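Local coordinates for protein carbohydrate kinase, FGGY (Novosphingobium aromaticivorans, PDB 3H6E) that probably acts as a carbohydrate kinase of the FGGY family, transferring a phosphate group to a sugar, at residues Ala157-Leu171 and Phe198-Leu212. Sequence-based numbering, arbitrary orientation.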
ATOM      1  N   ALA A 157      14.793  -6.776 -10.290  1.00 31.62           N
ATOM      2  CA  ALA A 157      15.073  -6.348 -11.656  1.00 33.67           C
ATOM      3  C   ALA A 157      16.577  -6.343 -11.943  1.00 33.86           C
ATOM      4  O   ALA A 157      16.989  -6.268 -13.092  1.00 34.75           O
ATOM      5  CB  ALA A 157      14.461  -4.978 -11.935  1.00 28.66           C
ATOM      6  N   TRP A 158      17.389  -6.428 -10.892  1.00 34.18           N
ATOM      7  CA  TRP A 158      18.842  -6.510 -11.038  1.00 33.20           C
ATOM      8  C   TRP A 158      19.263  -7.972 -10.994  1.00 34.76           C
ATOM      9  O   TRP A 158      20.306  -8.354 -11.524  1.00 35.17           O
ATOM     10  CB  TRP A 158      19.534  -5.719  -9.924  1.00 31.49           C
ATOM     11  CG  TRP A 158      20.969  -6.099  -9.686  1.00 33.16           C
ATOM     12  CD1 TRP A 158      22.078  -5.457 -10.162  1.00 33.48           C
ATOM     13  CD2 TRP A 158      21.448  -7.201  -8.904  1.00 32.70           C
ATOM     14  NE1 TRP A 158      23.216  -6.096  -9.730  1.00 32.55           N
ATOM     15  CE2 TRP A 158      22.858  -7.168  -8.956  1.00 32.40           C
ATOM     16  CE3 TRP A 158      20.823  -8.216  -8.170  1.00 34.38           C
ATOM     17  CZ2 TRP A 158      23.654  -8.108  -8.299  1.00 32.05           C
ATOM     18  CZ3 TRP A 158      21.618  -9.152  -7.516  1.00 34.76           C
ATOM     19  CH2 TRP A 158      23.018  -9.090  -7.587  1.00 31.09           C
ATOM     20  N   PHE A 159      18.431  -8.779 -10.343  1.00 35.82           N
ATOM     21  CA  PHE A 159      18.625 -10.219 -10.260  1.00 36.98           C
ATOM     22  C   PHE A 159      18.554 -10.830 -11.655  1.00 36.57           C
ATOM     23  O   PHE A 159      19.242 -11.801 -11.952  1.00 35.35           O
ATOM     24  CB  PHE A 159      17.536 -10.819  -9.366  1.00 36.57           C
ATOM     25  CG  PHE A 159      17.707 -12.283  -9.082  1.00 37.80           C
ATOM     26  CD1 PHE A 159      18.467 -12.708  -8.004  1.00 38.61           C
ATOM     27  CD2 PHE A 159      17.086 -13.234  -9.877  1.00 38.31           C
ATOM     28  CE1 PHE A 159      18.622 -14.057  -7.734  1.00 39.45           C
ATOM     29  CE2 PHE A 159      17.235 -14.583  -9.615  1.00 40.66           C
ATOM     30  CZ  PHE A 159      18.006 -14.996  -8.540  1.00 42.42           C
ATOM     31  N   LEU A 160      17.715 -10.242 -12.504  1.00 38.51           N
ATOM     32  CA  LEU A 160      17.474 -10.747 -13.852  1.00 39.00           C
ATOM     33  C   LEU A 160      18.248  -9.973 -14.912  1.00 38.38           C
ATOM     34  O   LEU A 160      18.192 -10.318 -16.090  1.00 38.86           O
ATOM     35  CB  LEU A 160      15.989 -10.630 -14.202  1.00 39.19           C
ATOM     36  CG  LEU A 160      14.894 -11.176 -13.289  1.00 38.78           C
ATOM     37  CD1 LEU A 160      13.559 -10.540 -13.661  1.00 35.03           C
ATOM     38  CD2 LEU A 160      14.816 -12.694 -13.379  1.00 41.25           C
ATOM     39  N   THR A 161      18.955  -8.922 -14.508  1.00 37.92           N
ATOM     40  CA  THR A 161      19.450  -7.958 -15.486  1.00 36.41           C
ATOM     41  C   THR A 161      20.894  -7.504 -15.263  1.00 36.76           C
ATOM     42  O   THR A 161      21.552  -7.031 -16.194  1.00 36.98           O
ATOM     43  CB  THR A 161      18.540  -6.716 -15.520  1.00 35.87           C
ATOM     44  OG1 THR A 161      18.398  -6.250 -16.867  1.00 39.63           O
ATOM     45  CG2 THR A 161      19.108  -5.614 -14.652  1.00 32.50           C
ATOM     46  N   GLY A 162      21.386  -7.636 -14.035  1.00 33.78           N
ATOM     47  CA  GLY A 162      22.732  -7.201 -13.712  1.00 31.14           C
ATOM     48  C   GLY A 162      22.852  -5.702 -13.492  1.00 31.89           C
ATOM     49  O   GLY A 162      23.846  -5.227 -12.949  1.00 33.09           O
ATOM     50  N   ARG A 163      21.845  -4.949 -13.917  1.00 32.42           N
ATOM     51  CA  ARG A 163      21.860  -3.506 -13.720  1.00 32.15           C
ATOM     52  C   ARG A 163      21.098  -3.096 -12.468  1.00 31.90           C
ATOM     53  O   ARG A 163      19.922  -3.426 -12.301  1.00 31.25           O
ATOM     54  CB  ARG A 163      21.306  -2.765 -14.942  1.00 33.58           C
ATOM     55  CG  ARG A 163      21.352  -1.248 -14.792  1.00 33.84           C
ATOM     56  CD  ARG A 163      21.453  -0.543 -16.135  1.00 33.07           C
ATOM     57  NE  ARG A 163      20.157  -0.104 -16.639  1.00 33.91           N
ATOM     58  CZ  ARG A 163      19.716   1.152 -16.579  1.00 36.69           C
ATOM     59  NH1 ARG A 163      20.466   2.102 -16.033  1.00 33.90           N
ATOM     60  NH2 ARG A 163      18.523   1.462 -17.068  1.00 35.91           N
ATOM     61  N   ALA A 164      21.785  -2.373 -11.593  1.00 30.11           N
ATOM     62  CA  ALA A 164      21.176  -1.825 -10.395  1.00 30.64           C
ATOM     63  C   ALA A 164      20.508  -0.489 -10.699  1.00 30.72           C
ATOM     64  O   ALA A 164      21.083   0.371 -11.374  1.00 29.77           O
ATOM     65  CB  ALA A 164      22.222  -1.654  -9.302  1.00 29.78           C
ATOM     66  N   VAL A 165      19.296  -0.320 -10.183  1.00 27.56           N
ATOM     67  CA  VAL A 165      18.533   0.904 -10.373  1.00 26.95           C
ATOM     68  C   VAL A 165      17.629   1.139  -9.164  1.00 26.76           C
ATOM     69  O   VAL A 165      17.356   0.216  -8.402  1.00 28.24           O
ATOM     70  CB  VAL A 165      17.695   0.834 -11.673  1.00 30.48           C
ATOM     71  CG1 VAL A 165      16.455   1.703 -11.578  1.00 27.93           C
ATOM     72  CG2 VAL A 165      18.545   1.222 -12.882  1.00 28.40           C
ATOM     73  N   SER A 166      17.191   2.377  -8.970  1.00 26.25           N
ATOM     74  CA  SER A 166      16.194   2.669  -7.946  1.00 26.13           C
ATOM     75  C   SER A 166      14.912   3.181  -8.586  1.00 25.21           C
ATOM     76  O   SER A 166      14.923   3.653  -9.721  1.00 26.36           O
ATOM     77  CB  SER A 166      16.729   3.692  -6.941  1.00 25.60           C
ATOM     78  OG  SER A 166      17.792   3.148  -6.180  1.00 24.84           O
ATOM     79  N   GLU A 167      13.808   3.080  -7.856  1.00 24.94           N
ATOM     80  CA  GLU A 167      12.533   3.610  -8.332  1.00 25.71           C
ATOM     81  C   GLU A 167      11.864   4.436  -7.231  1.00 24.17           C
ATOM     82  O   GLU A 167      11.978   4.117  -6.046  1.00 24.68           O
ATOM     83  CB  GLU A 167      11.623   2.479  -8.825  1.00 24.67           C
ATOM     84  CG  GLU A 167      10.480   2.941  -9.711  1.00 25.20           C
ATOM     85  CD  GLU A 167       9.312   3.485  -8.911  1.00 25.49           C
ATOM     86  OE1 GLU A 167       9.117   3.027  -7.765  1.00 23.45           O
ATOM     87  OE2 GLU A 167       8.592   4.368  -9.426  1.00 25.12           O
ATOM     88  N   VAL A 168      11.163   5.492  -7.629  1.00 23.41           N
ATOM     89  CA  VAL A 168      10.715   6.511  -6.682  1.00 23.49           C
ATOM     90  C   VAL A 168       9.636   6.071  -5.676  1.00 23.60           C
ATOM     91  O   VAL A 168       9.648   6.521  -4.531  1.00 23.51           O
ATOM     92  CB  VAL A 168      10.263   7.800  -7.414  1.00 22.24           C
ATOM     93  CG1 VAL A 168       8.883   7.628  -8.006  1.00 22.10           C
ATOM     94  CG2 VAL A 168      10.286   8.981  -6.462  1.00 24.81           C
ATOM     95  N   THR A 169       8.717   5.196  -6.090  1.00 23.83           N
ATOM     96  CA  THR A 169       7.576   4.832  -5.242  1.00 22.80           C
ATOM     97  C   THR A 169       7.957   4.041  -3.993  1.00 22.81           C
ATOM     98  O   THR A 169       7.286   4.146  -2.969  1.00 21.49           O
ATOM     99  CB  THR A 169       6.481   4.059  -6.017  1.00 24.10           C
ATOM    100  OG1 THR A 169       6.973   2.771  -6.412  1.00 23.37           O
ATOM    101  CG2 THR A 169       6.040   4.840  -7.242  1.00 25.38           C
ATOM    102  N   SER A 170       9.009   3.235  -4.081  1.00 22.72           N
ATOM    103  CA  SER A 170       9.500   2.526  -2.907  1.00 22.37           C
ATOM    104  C   SER A 170      10.159   3.511  -1.947  1.00 22.51           C
ATOM    105  O   SER A 170      10.043   3.374  -0.734  1.00 23.27           O
ATOM    106  CB  SER A 170      10.486   1.423  -3.294  1.00 24.44           C
ATOM    107  OG  SER A 170       9.822   0.298  -3.841  1.00 24.63           O
ATOM    108  N   LEU A 171      10.844   4.508  -2.502  1.00 22.90           N
ATOM    109  CA  LEU A 171      11.509   5.531  -1.698  1.00 22.65           C
ATOM    110  C   LEU A 171      10.492   6.427  -1.003  1.00 22.39           C
ATOM    111  O   LEU A 171      10.753   6.962   0.073  1.00 23.68           O
ATOM    112  CB  LEU A 171      12.437   6.390  -2.562  1.00 21.67           C
ATOM    113  CG  LEU A 171      13.558   5.682  -3.325  1.00 23.53           C
ATOM    114  CD1 LEU A 171      14.199   6.625  -4.337  1.00 21.91           C
ATOM    115  CD2 LEU A 171      14.605   5.110  -2.371  1.00 22.78           C
ATOM    116  N   PHE A 198      22.823   5.040  -3.309  1.00 24.29           N
ATOM    117  CA  PHE A 198      21.704   4.499  -4.084  1.00 26.67           C
ATOM    118  C   PHE A 198      21.957   4.379  -5.589  1.00 26.10           C
ATOM    119  O   PHE A 198      22.563   5.253  -6.212  1.00 26.21           O
ATOM    120  CB  PHE A 198      20.428   5.309  -3.827  1.00 24.81           C
ATOM    121  CG  PHE A 198      19.653   4.847  -2.627  1.00 25.33           C
ATOM    122  CD1 PHE A 198      18.641   3.911  -2.761  1.00 25.17           C
ATOM    123  CD2 PHE A 198      19.943   5.338  -1.363  1.00 24.64           C
ATOM    124  CE1 PHE A 198      17.928   3.479  -1.662  1.00 23.51           C
ATOM    125  CE2 PHE A 198      19.233   4.907  -0.258  1.00 22.98           C
ATOM    126  CZ  PHE A 198      18.223   3.973  -0.410  1.00 21.76           C
ATOM    127  N   ALA A 199      21.476   3.281  -6.165  1.00 26.11           N
ATOM    128  CA  ALA A 199      21.502   3.097  -7.608  1.00 26.14           C
ATOM    129  C   ALA A 199      20.715   4.214  -8.287  1.00 26.59           C
ATOM    130  O   ALA A 199      19.722   4.694  -7.740  1.00 26.00           O
ATOM    131  CB  ALA A 199      20.922   1.750  -7.968  1.00 26.67           C
ATOM    132  N   PRO A 200      21.163   4.638  -9.480  1.00 27.21           N
ATOM    133  CA  PRO A 200      20.530   5.760 -10.183  1.00 27.28           C
ATOM    134  C   PRO A 200      19.023   5.583 -10.285  1.00 25.31           C
ATOM    135  O   PRO A 200      18.550   4.501 -10.635  1.00 26.64           O
ATOM    136  CB  PRO A 200      21.170   5.707 -11.572  1.00 27.57           C
ATOM    137  CG  PRO A 200      22.507   5.093 -11.332  1.00 29.83           C
ATOM    138  CD  PRO A 200      22.299   4.082 -10.236  1.00 28.16           C
ATOM    139  N   ILE A 201      18.279   6.634  -9.964  1.00 23.88           N
ATOM    140  CA  ILE A 201      16.822   6.579 -10.018  1.00 25.90           C
ATOM    141  C   ILE A 201      16.304   6.516 -11.451  1.00 25.91           C
ATOM    142  O   ILE A 201      16.745   7.267 -12.326  1.00 25.75           O
ATOM    143  CB  ILE A 201      16.177   7.772  -9.287  1.00 24.68           C
ATOM    144  CG1 ILE A 201      16.282   7.579  -7.771  1.00 24.43           C
ATOM    145  CG2 ILE A 201      14.723   7.925  -9.708  1.00 23.03           C
ATOM    146  CD1 ILE A 201      15.788   8.761  -6.960  1.00 23.72           C
ATOM    147  N   VAL A 202      15.367   5.604 -11.672  1.00 25.48           N
ATOM    148  CA  VAL A 202      14.758   5.389 -12.979  1.00 26.83           C
ATOM    149  C   VAL A 202      13.245   5.357 -12.800  1.00 26.52           C
ATOM    150  O   VAL A 202      12.752   5.195 -11.681  1.00 27.60           O
ATOM    151  CB  VAL A 202      15.276   4.073 -13.609  1.00 26.64           C
ATOM    152  CG1 VAL A 202      14.161   3.266 -14.237  1.00 26.05           C
ATOM    153  CG2 VAL A 202      16.385   4.359 -14.608  1.00 25.91           C
ATOM    154  N   ARG A 203      12.507   5.544 -13.888  1.00 28.24           N
ATOM    155  CA  ARG A 203      11.050   5.490 -13.833  1.00 27.77           C
ATOM    156  C   ARG A 203      10.555   4.050 -13.935  1.00 29.30           C
ATOM    157  O   ARG A 203      11.070   3.260 -14.726  1.00 28.50           O
ATOM    158  CB  ARG A 203      10.446   6.383 -14.916  1.00 29.57           C
ATOM    159  CG  ARG A 203      10.960   7.813 -14.825  1.00 32.98           C
ATOM    160  CD  ARG A 203      10.405   8.725 -15.904  1.00 39.48           C
ATOM    161  NE  ARG A 203       9.091   9.265 -15.561  1.00 45.98           N
ATOM    162  CZ  ARG A 203       8.857  10.080 -14.535  1.00 41.07           C
ATOM    163  NH1 ARG A 203       9.844  10.441 -13.724  1.00 39.97           N
ATOM    164  NH2 ARG A 203       7.626  10.522 -14.312  1.00 36.53           N
ATOM    165  N   ALA A 204       9.557   3.721 -13.117  1.00 31.26           N
ATOM    166  CA  ALA A 204       9.041   2.355 -12.987  1.00 29.07           C
ATOM    167  C   ALA A 204       8.811   1.640 -14.318  1.00 30.34           C
ATOM    168  O   ALA A 204       8.993   0.424 -14.419  1.00 31.18           O
ATOM    169  CB  ALA A 204       7.754   2.356 -12.155  1.00 26.91           C
ATOM    170  N   GLY A 205       8.406   2.392 -15.337  1.00 30.17           N
ATOM    171  CA  GLY A 205       8.112   1.815 -16.635  1.00 31.16           C
ATOM    172  C   GLY A 205       9.306   1.729 -17.567  1.00 32.86           C
ATOM    173  O   GLY A 205       9.224   1.107 -18.629  1.00 32.04           O
ATOM    174  N   ASP A 206      10.412   2.362 -17.180  1.00 30.95           N
ATOM    175  CA  ASP A 206      11.638   2.317 -17.967  1.00 30.63           C
ATOM    176  C   ASP A 206      12.142   0.895 -18.065  1.00 30.21           C
ATOM    177  O   ASP A 206      11.830   0.063 -17.221  1.00 31.77           O
ATOM    178  CB  ASP A 206      12.726   3.189 -17.341  1.00 31.08           C
ATOM    179  CG  ASP A 206      12.485   4.663 -17.560  1.00 31.11           C
ATOM    180  OD1 ASP A 206      11.730   5.002 -18.495  1.00 31.66           O
ATOM    181  OD2 ASP A 206      13.050   5.481 -16.800  1.00 31.37           O
ATOM    182  N   THR A 207      12.928   0.622 -19.100  1.00 33.25           N
ATOM    183  CA  THR A 207      13.550  -0.683 -19.256  1.00 32.94           C
ATOM    184  C   THR A 207      14.882  -0.700 -18.524  1.00 34.11           C
ATOM    185  O   THR A 207      15.768   0.106 -18.816  1.00 36.52           O
ATOM    186  CB  THR A 207      13.797  -1.024 -20.736  1.00 34.28           C
ATOM    187  OG1 THR A 207      12.559  -0.981 -21.457  1.00 36.34           O
ATOM    188  CG2 THR A 207      14.406  -2.407 -20.860  1.00 35.00           C
ATOM    189  N   VAL A 208      15.018  -1.603 -17.562  1.00 35.25           N
ATOM    190  CA  VAL A 208      16.278  -1.762 -16.853  1.00 36.09           C
ATOM    191  C   VAL A 208      17.302  -2.383 -17.794  1.00 36.34           C
ATOM    192  O   VAL A 208      18.474  -2.008 -17.792  1.00 37.91           O
ATOM    193  CB  VAL A 208      16.124  -2.644 -15.601  1.00 34.74           C
ATOM    194  CG1 VAL A 208      17.456  -2.764 -14.871  1.00 34.56           C
ATOM    195  CG2 VAL A 208      15.067  -2.068 -14.684  1.00 31.53           C
ATOM    196  N   GLY A 209      16.847  -3.331 -18.605  1.00 36.12           N
ATOM    197  CA  GLY A 209      17.709  -3.958 -19.589  1.00 37.13           C
ATOM    198  C   GLY A 209      17.204  -5.314 -20.031  1.00 37.70           C
ATOM    199  O   GLY A 209      16.135  -5.757 -19.615  1.00 37.62           O
ATOM    200  N   ALA A 210      17.980  -5.974 -20.885  1.00 39.62           N
ATOM    201  CA  ALA A 210      17.634  -7.304 -21.360  1.00 39.09           C
ATOM    202  C   ALA A 210      17.944  -8.348 -20.295  1.00 38.83           C
ATOM    203  O   ALA A 210      18.777  -8.129 -19.420  1.00 36.75           O
ATOM    204  CB  ALA A 210      18.376  -7.618 -22.642  1.00 37.16           C
ATOM    205  N   LEU A 211      17.259  -9.482 -20.374  1.00 41.78           N
ATOM    206  CA  LEU A 211      17.472 -10.576 -19.438  1.00 41.99           C
ATOM    207  C   LEU A 211      18.921 -11.053 -19.517  1.00 42.47           C
ATOM    208  O   LEU A 211      19.468 -11.210 -20.610  1.00 43.50           O
ATOM    209  CB  LEU A 211      16.520 -11.726 -19.771  1.00 43.49           C
ATOM    210  CG  LEU A 211      16.129 -12.689 -18.653  1.00 45.28           C
ATOM    211  CD1 LEU A 211      15.421 -11.939 -17.534  1.00 41.66           C
ATOM    212  CD2 LEU A 211      15.248 -13.807 -19.198  1.00 43.37           C
ATOM    213  N   LEU A 212      19.544 -11.268 -18.362  1.00 41.32           N
ATOM    214  CA  LEU A 212      20.902 -11.804 -18.317  1.00 41.41           C
ATOM    215  C   LEU A 212      20.995 -13.112 -19.089  1.00 42.38           C
ATOM    216  O   LEU A 212      20.145 -13.985 -18.935  1.00 44.40           O
ATOM    217  CB  LEU A 212      21.356 -12.026 -16.870  1.00 41.95           C
ATOM    218  CG  LEU A 212      22.486 -11.130 -16.357  1.00 38.68           C
ATOM    219  CD1 LEU A 212      22.408  -9.758 -16.995  1.00 39.80           C
ATOM    220  CD2 LEU A 212      22.459 -11.033 -14.840  1.00 37.69           C
TER
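S166 and I201 pair as a short parallel bridge: S166 N donates to P200 O (3.0 Å) and S166 O accepts from V202 N (2.8 Å). S166 OG adds a third bond. It lies beside the backbone N (chi1 -67°) and donates to A199 O at 2.9 Å. The same OG sits at the edge of the F198 ring. On the side of S166 and I201, L171 of helix 168-171 brings CD1 to I201 CD1 and CD2 to F198 CE1. V165 packs across V202 at about a right angle, CG1 over V202 CB.

Earlier in the same segment, R163 binds strand 207-210. Its chain bends at chi3 (96°), bringing NE to V208 O at 2.8 Å. The bond is nearly straight (179°), lies in the guanidinium plane and uses a lone pair of the carbonyl. V165 CG2 lies over one guanidinium face, toward its rim. V208 CG1 packs against R163 O and R163 CB, while CG2 meets A157 CB. T161 OG1 donates to A210 O from above the carbonyl plane (3.2 Å). L212 N, at a helix N-cap, donates to L160 O.

E167 lays its CG and carboxylate against A204, with OE2 3.5 Å from A204 CB. Its OE1 caps helix 168-171, accepting from T169 N and, on the syn side, from T169 OG1. With an alanine in its place, T169 N and OG1 would probably lose their shared acceptor at the helix start, and a gap would open beside A204.

V208 and G209 form a classic beta bulge opposite V227, at the edge of the mixed sheet in the actin-like N-terminal domain. Backbone carbonyls accept all six hydrogen bonds across the contact, so those from S166 and R163 probably need no particular side chain at A199 or V208.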